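Local atomic coordinates of peroxidase (PDB entry 6QZO), a protein that binds heme b and, as a member of the DyP-type peroxidase family, probably uses it to oxidise substrates at the expense of hydrogen peroxide. Residues A253-T258 and D350-W355; R194-Q199 and A309-E314. One frame throughout, in Å; residues are numbered along the deposited sequence.

Interaction 1 of 2, residues A253-T258 and D350-W355; sequences ATIGRT and DLLNEW. With HEM (protoporphyrin IX containing Fe), chain I.
Thr254, on the last turn of helix 248-255, carries most of the contact with residues 350-355. From its CB the chain forks. OG1 stands beside the backbone N, anti to the carbonyl carbon (chi1 -69°), which leaves CG2 anti to N. CG2 presses on the backbone of the short 3-10 turn 351-354, its carbon 3.6 Å from Leu352 N and in touch with CB of both Leu351 and Leu352. The other branch, OG1, lies 3.5 Å from Trp355 CZ3, approaching the indole obliquely. Its hydrogen bond runs back up the helix to Ala250 O, so a threonine suits the spot: the methyl packs outward while the hydroxyl is satisfied by its own helix. CB of Glu354 lies over the centre of one face of the indole. Leu351 adds CD1, 4.0 Å from Ala253 O.

The 3-10 turn is opened by an Asx turn, in which Asp350 OD1 accepts from Leu352 N at 3.1 Å, the N-H arriving from above the carboxylate plane. OD2 of the same group bonds ND1 of His292, the axial ligand of the heme iron. This is the proximal Asp-His pair of heme peroxidases, and the negative charge would be expected to give the imidazole more imidazolate character and so stabilise high-valent iron. The aspartate's two oxygens thus divide the work, one fixing the turn and the other the histidine.

Leu352 spans the gap to the cofactor: its CD1 sits 4.0 Å from Ile255 CD1, while CD2 rests 3.6 Å from HEM C2B. Ile255 turns CG2 to the heme methyl CMA at 3.9 Å, branched aliphatic against porphyrin rim. Gly256, with positive phi, ends the helix, and beyond it Arg257 lays CD 3.8 Å from HEM CAA.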
loop_
_atom_site.group_PDB
_atom_site.type_symbol
_atom_site.label_atom_id
_atom_site.label_comp_id
_atom_site.label_asym_id
_atom_site.label_seq_id
_atom_site.Cartn_x
_atom_site.Cartn_y
_atom_site.Cartn_z
ATOM N N ALA A 253 -28.678 -4.633 8.993
ATOM C CA ALA A 253 -29.243 -4.649 10.361
ATOM C C ALA A 253 -28.110 -4.442 11.381
ATOM O O ALA A 253 -28.355 -3.746 12.387
ATOM C CB ALA A 253 -30.008 -5.920 10.614
ATOM N N THR A 254 -26.925 -5.015 11.108
ATOM C CA THR A 254 -25.732 -5.004 11.996
ATOM C C THR A 254 -25.305 -3.555 12.264
ATOM O O THR A 254 -24.985 -3.235 13.412
ATOM C CB THR A 254 -24.584 -5.835 11.409
ATOM O OG1 THR A 254 -24.935 -7.216 11.451
ATOM C CG2 THR A 254 -23.284 -5.682 12.179
ATOM N N ILE A 255 -25.336 -2.717 11.231
ATOM C CA ILE A 255 -24.885 -1.297 11.271
ATOM C C ILE A 255 -26.064 -0.376 11.595
ATOM O O ILE A 255 -25.856 0.566 12.370
ATOM C CB ILE A 255 -24.215 -0.918 9.937
ATOM C CG1 ILE A 255 -22.948 -1.742 9.700
ATOM C CG2 ILE A 255 -23.945 0.586 9.859
ATOM C CD1 ILE A 255 -21.877 -1.572 10.746
ATOM N N GLY A 256 -27.224 -0.629 10.982
ATOM C CA GLY A 256 -28.420 0.232 11.011
ATOM C C GLY A 256 -28.511 1.133 9.786
ATOM O O GLY A 256 -29.357 2.035 9.802
ATOM N N ARG A 257 -27.680 0.899 8.758
ATOM C CA ARG A 257 -27.690 1.667 7.481
ATOM C C ARG A 257 -27.517 0.720 6.281
ATOM O O ARG A 257 -26.910 -0.360 6.445
ATOM C CB ARG A 257 -26.590 2.738 7.479
ATOM C CG ARG A 257 -26.596 3.640 8.704
ATOM C CD ARG A 257 -25.501 4.684 8.683
ATOM N NE ARG A 257 -26.063 5.818 7.981
ATOM C CZ ARG A 257 -26.293 7.027 8.470
ATOM N NH1 ARG A 257 -25.950 7.358 9.703
ATOM N NH2 ARG A 257 -26.860 7.918 7.673
ATOM N N THR A 258 -28.003 1.119 5.105
ATOM C CA THR A 258 -27.993 0.284 3.871
ATOM C C THR A 258 -26.605 0.341 3.241
ATOM O O THR A 258 -25.886 1.337 3.483
ATOM C CB THR A 258 -29.066 0.705 2.862
ATOM O OG1 THR A 258 -28.708 2.002 2.389
ATOM C CG2 THR A 258 -30.457 0.722 3.457
ATOM N N ASP A 350 -22.877 -4.597 20.862
ATOM C CA ASP A 350 -22.813 -4.131 19.452
ATOM C C ASP A 350 -22.808 -5.372 18.551
ATOM O O ASP A 350 -21.915 -6.207 18.725
ATOM C CB ASP A 350 -21.589 -3.237 19.217
ATOM C CG ASP A 350 -21.528 -2.643 17.823
ATOM O OD1 ASP A 350 -22.434 -2.929 17.015
ATOM O OD2 ASP A 350 -20.560 -1.915 17.538
ATOM N N LEU A 351 -23.769 -5.491 17.630
ATOM C CA LEU A 351 -23.867 -6.655 16.701
ATOM C C LEU A 351 -22.557 -6.799 15.906
ATOM O O LEU A 351 -22.125 -7.935 15.657
ATOM C CB LEU A 351 -25.061 -6.446 15.769
ATOM C CG LEU A 351 -26.441 -6.637 16.399
ATOM C CD1 LEU A 351 -27.515 -6.343 15.360
ATOM C CD2 LEU A 351 -26.609 -8.044 16.979
ATOM N N LEU A 352 -21.934 -5.673 15.555
ATOM C CA LEU A 352 -20.692 -5.578 14.746
ATOM C C LEU A 352 -19.524 -6.309 15.432
ATOM O O LEU A 352 -18.621 -6.776 14.708
ATOM C CB LEU A 352 -20.363 -4.096 14.545
ATOM C CG LEU A 352 -19.174 -3.797 13.633
ATOM C CD1 LEU A 352 -19.415 -4.331 12.234
ATOM C CD2 LEU A 352 -18.889 -2.318 13.567
ATOM N N ASN A 353 -19.532 -6.400 16.766
ATOM C CA ASN A 353 -18.459 -7.079 17.547
ATOM C C ASN A 353 -18.313 -8.540 17.126
ATOM O O ASN A 353 -17.266 -9.115 17.460
ATOM C CB ASN A 353 -18.723 -7.045 19.059
ATOM C CG ASN A 353 -18.470 -5.687 19.661
ATOM O OD1 ASN A 353 -17.714 -4.882 19.114
ATOM N ND2 ASN A 353 -19.108 -5.416 20.784
ATOM N N GLU A 354 -19.326 -9.135 16.471
ATOM C CA GLU A 354 -19.281 -10.566 16.068
ATOM C C GLU A 354 -18.355 -10.752 14.853
ATOM O O GLU A 354 -17.934 -11.893 14.625
ATOM C CB GLU A 354 -20.696 -11.091 15.813
ATOM C CG GLU A 354 -20.761 -12.598 15.525
ATOM C CD GLU A 354 -22.166 -13.194 15.601
ATOM O OE1 GLU A 354 -23.075 -12.522 16.196
ATOM O OE2 GLU A 354 -22.375 -14.333 15.086
ATOM N N TRP A 355 -18.045 -9.683 14.111
ATOM C CA TRP A 355 -17.288 -9.745 12.823
ATOM C C TRP A 355 -16.097 -8.776 12.808
ATOM O O TRP A 355 -15.436 -8.683 11.774
ATOM C CB TRP A 355 -18.242 -9.503 11.649
ATOM C CG TRP A 355 -19.337 -10.525 11.655
ATOM C CD1 TRP A 355 -19.220 -11.847 11.344
ATOM C CD2 TRP A 355 -20.679 -10.343 12.135
ATOM N NE1 TRP A 355 -20.403 -12.495 11.565
ATOM C CE2 TRP A 355 -21.322 -11.595 12.041
ATOM C CE3 TRP A 355 -21.397 -9.246 12.619
ATOM C CZ2 TRP A 355 -22.647 -11.783 12.424
ATOM C CZ3 TRP A 355 -22.715 -9.427 12.976
ATOM C CH2 TRP A 355 -23.328 -10.673 12.879
HETATM C CHA HEM I . -20.531 4.812 12.546
HETATM C CHB HEM I . -18.210 1.017 10.711
HETATM C CHC HEM I . -15.637 0.637 14.782
HETATM C CHD HEM I . -17.664 4.680 16.452
HETATM C C1A HEM I . -20.136 3.795 11.721
HETATM C C2A HEM I . -20.769 3.468 10.486
HETATM C C3A HEM I . -20.119 2.389 9.982
HETATM C C4A HEM I . -19.075 2.072 10.879
HETATM C CMA HEM I . -20.421 1.651 8.692
HETATM C CAA HEM I . -21.981 4.146 9.871
HETATM C CBA HEM I . -21.633 5.318 8.955
HETATM C CGA HEM I . -21.160 6.470 9.780
HETATM O O1A HEM I . -19.916 6.569 9.972
HETATM O O2A HEM I . -21.996 7.284 10.266
HETATM C C1B HEM I . -17.315 0.599 11.689
HETATM C C2B HEM I . -16.480 -0.536 11.504
HETATM C C3B HEM I . -15.744 -0.662 12.657
HETATM C C4B HEM I . -16.185 0.438 13.525
HETATM C CMB HEM I . -16.416 -1.413 10.256
HETATM C CAB HEM I . -14.663 -1.602 13.015
HETATM C CBB HEM I . -14.048 -2.393 12.136
HETATM C C1C HEM I . -15.943 1.703 15.596
HETATM C C2C HEM I . -15.373 1.915 16.850
HETATM C C3C HEM I . -15.928 3.061 17.370
HETATM C C4C HEM I . -16.867 3.559 16.382
HETATM C CMC HEM I . -14.346 1.085 17.572
HETATM C CAC HEM I . -15.442 3.474 18.712
HETATM C CBC HEM I . -15.827 4.529 19.377
HETATM C C1D HEM I . -18.630 5.031 15.487
HETATM C C2D HEM I . -19.485 6.224 15.628
HETATM C C3D HEM I . -20.296 6.252 14.555
HETATM C C4D HEM I . -19.913 5.074 13.759
HETATM C CMD HEM I . -19.538 7.247 16.751
HETATM C CAD HEM I . -21.372 7.300 14.250
HETATM C CBD HEM I . -22.727 6.885 14.860
HETATM C CGD HEM I . -23.869 7.877 14.670
HETATM O O1D HEM I . -23.963 8.887 15.399
HETATM O O2D HEM I . -24.766 7.689 13.800
HETATM N NA HEM I . -19.103 2.933 11.944
HETATM N NB HEM I . -17.114 1.138 12.892
HETATM N NC HEM I . -16.848 2.685 15.317
HETATM N ND HEM I . -18.931 4.386 14.352
HETATM FE FE HEM I . -18.124 2.819 13.665
#

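Interaction 2 of 2, residues R194-Q199 and A309-E314; sequences RNLMGQ and AYNYDE. With HEM (protoporphyrin IX containing Fe), chain I.
A chi1 of 71° places CG of Asn195 between its own N and carbonyl carbon, a crowded position that folds the amide back over the loop 194-199, whereas chi1 of -56° in Asn311 sets CG anti to the carbonyl carbon and extends that amide from its strand toward the loop. Asn311 ND2 donates to Arg194 O at 3.2 Å, nearly straight at 159°, with the acceptor close to the amide plane. Its OD1 comes to 3.2 Å from Asn195 CA, and a water bridges that oxygen to Leu196 N. One amide therefore serves a carbonyl directly and an N-H through water, which a carboxylate could not do.

Within the loop, Asn195 OD1 accepts from two backbone donors above its carbonyl plane: Met197 N, forming an Asx turn, and Gln199 N. Its ND2 gives a 2.9 Å bond to Gln199 OE1, in plane and on a lone pair. That pairing fixes both amides beside the porphyrin, where Gln199 OE1 is 3.5 Å from HEM CMB. An alanine in place of Asn195 would probably loosen the type I turn Asn195-Gly198 and leave the Gln199 amide less firmly oriented beside the heme, since all three side-chain bonds would go. Gly198, at positive phi, suits the end of that turn.

Leu196 packs alongside: CD1 is 4.0 Å from both Asn311 CB and Asp313 CB, and it also touches the Tyr312 carbonyl oxygen. Asp313 itself bonds Ser324 through OD1. The loop thus lies against strand 306-314, an outermost strand of the C-terminal sheet next to strand 323-332; Phe179 of strand 170-179 packs on Leu196 and Asn311, and Ala156 of the second subunit also touches Leu196.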
loop_
_atom_site.group_PDB
_atom_site.type_symbol
_atom_site.label_atom_id
_atom_site.label_comp_id
_atom_site.label_asym_id
_atom_site.label_seq_id
_atom_site.Cartn_x
_atom_site.Cartn_y
_atom_site.Cartn_z
ATOM N N ARG A 194 -15.605 4.169 1.551
ATOM C CA ARG A 194 -16.003 2.743 1.533
ATOM C C ARG A 194 -14.943 1.964 2.281
ATOM O O ARG A 194 -13.775 2.185 1.982
ATOM C CB ARG A 194 -16.135 2.220 0.101
ATOM C CG ARG A 194 -17.390 2.701 -0.609
ATOM C CD ARG A 194 -18.590 1.875 -0.213
ATOM N NE ARG A 194 -19.817 2.357 -0.838
ATOM C CZ ARG A 194 -21.015 1.857 -0.598
ATOM N NH1 ARG A 194 -21.161 0.853 0.252
ATOM N NH2 ARG A 194 -22.076 2.367 -1.200
ATOM N N ASN A 195 -15.357 1.131 3.236
ATOM C CA ASN A 195 -14.447 0.235 3.988
ATOM C C ASN A 195 -14.518 -1.148 3.333
ATOM O O ASN A 195 -15.343 -1.333 2.416
ATOM C CB ASN A 195 -14.742 0.257 5.492
ATOM C CG ASN A 195 -16.039 -0.423 5.873
ATOM O OD1 ASN A 195 -16.477 -1.365 5.212
ATOM N ND2 ASN A 195 -16.655 0.040 6.941
ATOM N N LEU A 196 -13.681 -2.074 3.784
ATOM C CA LEU A 196 -13.493 -3.393 3.124
ATOM C C LEU A 196 -14.580 -4.371 3.584
ATOM O O LEU A 196 -14.588 -5.505 3.092
ATOM C CB LEU A 196 -12.074 -3.895 3.406
ATOM C CG LEU A 196 -10.981 -3.038 2.770
ATOM C CD1 LEU A 196 -9.602 -3.503 3.192
ATOM C CD2 LEU A 196 -11.067 -3.054 1.252
ATOM N N MET A 197 -15.495 -3.934 4.457
ATOM C CA MET A 197 -16.765 -4.657 4.694
ATOM C C MET A 197 -17.773 -4.237 3.618
ATOM O O MET A 197 -18.840 -4.879 3.518
ATOM C CB MET A 197 -17.309 -4.397 6.099
ATOM C CG MET A 197 -16.873 -5.457 7.095
ATOM S SD MET A 197 -17.286 -5.073 8.801
ATOM C CE MET A 197 -17.066 -6.692 9.547
ATOM N N GLY A 198 -17.416 -3.244 2.794
ATOM C CA GLY A 198 -18.254 -2.727 1.697
ATOM C C GLY A 198 -19.167 -1.612 2.160
ATOM O O GLY A 198 -20.018 -1.190 1.355
ATOM N N GLN A 199 -18.969 -1.105 3.382
ATOM C CA GLN A 199 -19.883 -0.119 4.030
ATOM C C GLN A 199 -19.421 1.306 3.734
ATOM O O GLN A 199 -18.227 1.504 3.460
ATOM C CB GLN A 199 -19.914 -0.330 5.544
ATOM C CG GLN A 199 -20.415 -1.703 5.956
ATOM C CD GLN A 199 -19.868 -2.139 7.292
ATOM O OE1 GLN A 199 -18.859 -1.619 7.787
ATOM N NE2 GLN A 199 -20.528 -3.114 7.886
ATOM N N ALA A 309 -10.593 7.528 9.724
ATOM C CA ALA A 309 -10.204 6.112 9.539
ATOM C C ALA A 309 -9.714 5.848 8.098
ATOM O O ALA A 309 -10.065 6.600 7.155
ATOM C CB ALA A 309 -11.350 5.207 9.913
ATOM N N TYR A 310 -8.903 4.805 7.972
ATOM C CA TYR A 310 -8.308 4.319 6.708
ATOM C C TYR A 310 -8.494 2.800 6.647
ATOM O O TYR A 310 -8.580 2.171 7.706
ATOM C CB TYR A 310 -6.832 4.728 6.652
ATOM C CG TYR A 310 -6.603 6.149 6.207
ATOM C CD1 TYR A 310 -6.736 7.221 7.080
ATOM C CD2 TYR A 310 -6.277 6.424 4.897
ATOM C CE1 TYR A 310 -6.553 8.526 6.651
ATOM C CE2 TYR A 310 -6.080 7.719 4.457
ATOM C CZ TYR A 310 -6.206 8.771 5.333
ATOM O OH TYR A 310 -6.002 10.030 4.863
ATOM N N ASN A 311 -8.561 2.233 5.449
ATOM C CA ASN A 311 -8.593 0.756 5.236
ATOM C C ASN A 311 -7.170 0.217 5.391
ATOM O O ASN A 311 -6.238 0.881 4.918
ATOM C CB ASN A 311 -9.122 0.381 3.846
ATOM C CG ASN A 311 -10.492 0.952 3.589
ATOM O OD1 ASN A 311 -11.354 0.899 4.471
ATOM N ND2 ASN A 311 -10.678 1.524 2.410
ATOM N N TYR A 312 -7.024 -0.964 5.977
ATOM C CA TYR A 312 -5.759 -1.730 5.903
ATOM C C TYR A 312 -6.060 -3.088 5.271
ATOM O O TYR A 312 -7.133 -3.647 5.472
ATOM C CB TYR A 312 -5.043 -1.789 7.251
ATOM C CG TYR A 312 -5.506 -2.808 8.248
ATOM C CD1 TYR A 312 -5.105 -4.130 8.159
ATOM C CD2 TYR A 312 -6.262 -2.435 9.351
ATOM C CE1 TYR A 312 -5.506 -5.072 9.095
ATOM C CE2 TYR A 312 -6.647 -3.357 10.308
ATOM C CZ TYR A 312 -6.267 -4.682 10.184
ATOM O OH TYR A 312 -6.651 -5.595 11.130
ATOM N N ASP A 313 -5.109 -3.546 4.475
ATOM C CA ASP A 313 -5.171 -4.795 3.688
ATOM C C ASP A 313 -3.743 -5.306 3.581
ATOM O O ASP A 313 -2.998 -4.712 2.816
ATOM C CB ASP A 313 -5.834 -4.537 2.335
ATOM C CG ASP A 313 -6.166 -5.809 1.580
ATOM O OD1 ASP A 313 -6.705 -6.699 2.227
ATOM O OD2 ASP A 313 -5.875 -5.904 0.359
ATOM N N GLU A 314 -3.377 -6.307 4.375
ATOM C CA GLU A 314 -1.980 -6.813 4.453
ATOM C C GLU A 314 -1.852 -8.108 3.668
ATOM O O GLU A 314 -2.872 -8.773 3.491
ATOM C CB GLU A 314 -1.563 -7.050 5.916
ATOM C CG GLU A 314 -1.555 -5.795 6.752
ATOM C CD GLU A 314 -0.791 -4.624 6.152
ATOM O OE1 GLU A 314 0.249 -4.822 5.505
ATOM O OE2 GLU A 314 -1.255 -3.511 6.320
HETATM C CHA HEM I . -20.531 4.812 12.546
HETATM C CHB HEM I . -18.210 1.017 10.711
HETATM C CHC HEM I . -15.637 0.637 14.782
HETATM C CHD HEM I . -17.664 4.680 16.452
HETATM C C1A HEM I . -20.136 3.795 11.721
HETATM C C2A HEM I . -20.769 3.468 10.486
HETATM C C3A HEM I . -20.119 2.389 9.982
HETATM C C4A HEM I . -19.075 2.072 10.879
HETATM C CMA HEM I . -20.421 1.651 8.692
HETATM C CAA HEM I . -21.981 4.146 9.871
HETATM C CBA HEM I . -21.633 5.318 8.955
HETATM C CGA HEM I . -21.160 6.470 9.780
HETATM O O1A HEM I . -19.916 6.569 9.972
HETATM O O2A HEM I . -21.996 7.284 10.266
HETATM C C1B HEM I . -17.315 0.599 11.689
HETATM C C2B HEM I . -16.480 -0.536 11.504
HETATM C C3B HEM I . -15.744 -0.662 12.657
HETATM C C4B HEM I . -16.185 0.438 13.525
HETATM C CMB HEM I . -16.416 -1.413 10.256
HETATM C CAB HEM I . -14.663 -1.602 13.015
HETATM C CBB HEM I . -14.048 -2.393 12.136
HETATM C C1C HEM I . -15.943 1.703 15.596
HETATM C C2C HEM I . -15.373 1.915 16.850
HETATM C C3C HEM I . -15.928 3.061 17.370
HETATM C C4C HEM I . -16.867 3.559 16.382
HETATM C CMC HEM I . -14.346 1.085 17.572
HETATM C CAC HEM I . -15.442 3.474 18.712
HETATM C CBC HEM I . -15.827 4.529 19.377
HETATM C C1D HEM I . -18.630 5.031 15.487
HETATM C C2D HEM I . -19.485 6.224 15.628
HETATM C C3D HEM I . -20.296 6.252 14.555
HETATM C C4D HEM I . -19.913 5.074 13.759
HETATM C CMD HEM I . -19.538 7.247 16.751
HETATM C CAD HEM I . -21.372 7.300 14.250
HETATM C CBD HEM I . -22.727 6.885 14.860
HETATM C CGD HEM I . -23.869 7.877 14.670
HETATM O O1D HEM I . -23.963 8.887 15.399
HETATM O O2D HEM I . -24.766 7.689 13.800
HETATM N NA HEM I . -19.103 2.933 11.944
HETATM N NB HEM I . -17.114 1.138 12.892
HETATM N NC HEM I . -16.848 2.685 15.317
HETATM N ND HEM I . -18.931 4.386 14.352
HETATM FE FE HEM I . -18.124 2.819 13.665
HETATM O O HOH W 1 -11.560 -1.705 6.158
#

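Both interactions border the same heme, yet they hold different parts of the C-terminal domain. Interaction 1 is partly buried, farther from the chain's centre, and joins a helix end to a 3-10 turn with no hydrogen bond between its segments; threonine, leucine and isoleucine do the joining. Interaction 2 is wholly buried, fastens a loop to a sheet strand, and relies on an amide, a water and one leucine, with a second subunit close by. They meet directly: Ile255 CG1 is 3.3 Å from Gln199 NE2, and Met197 packs on Leu352 and on Trp355 O. Side chains of 253-258, 350-355 and 194-199 therefore touch one another along one part of the heme's surroundings.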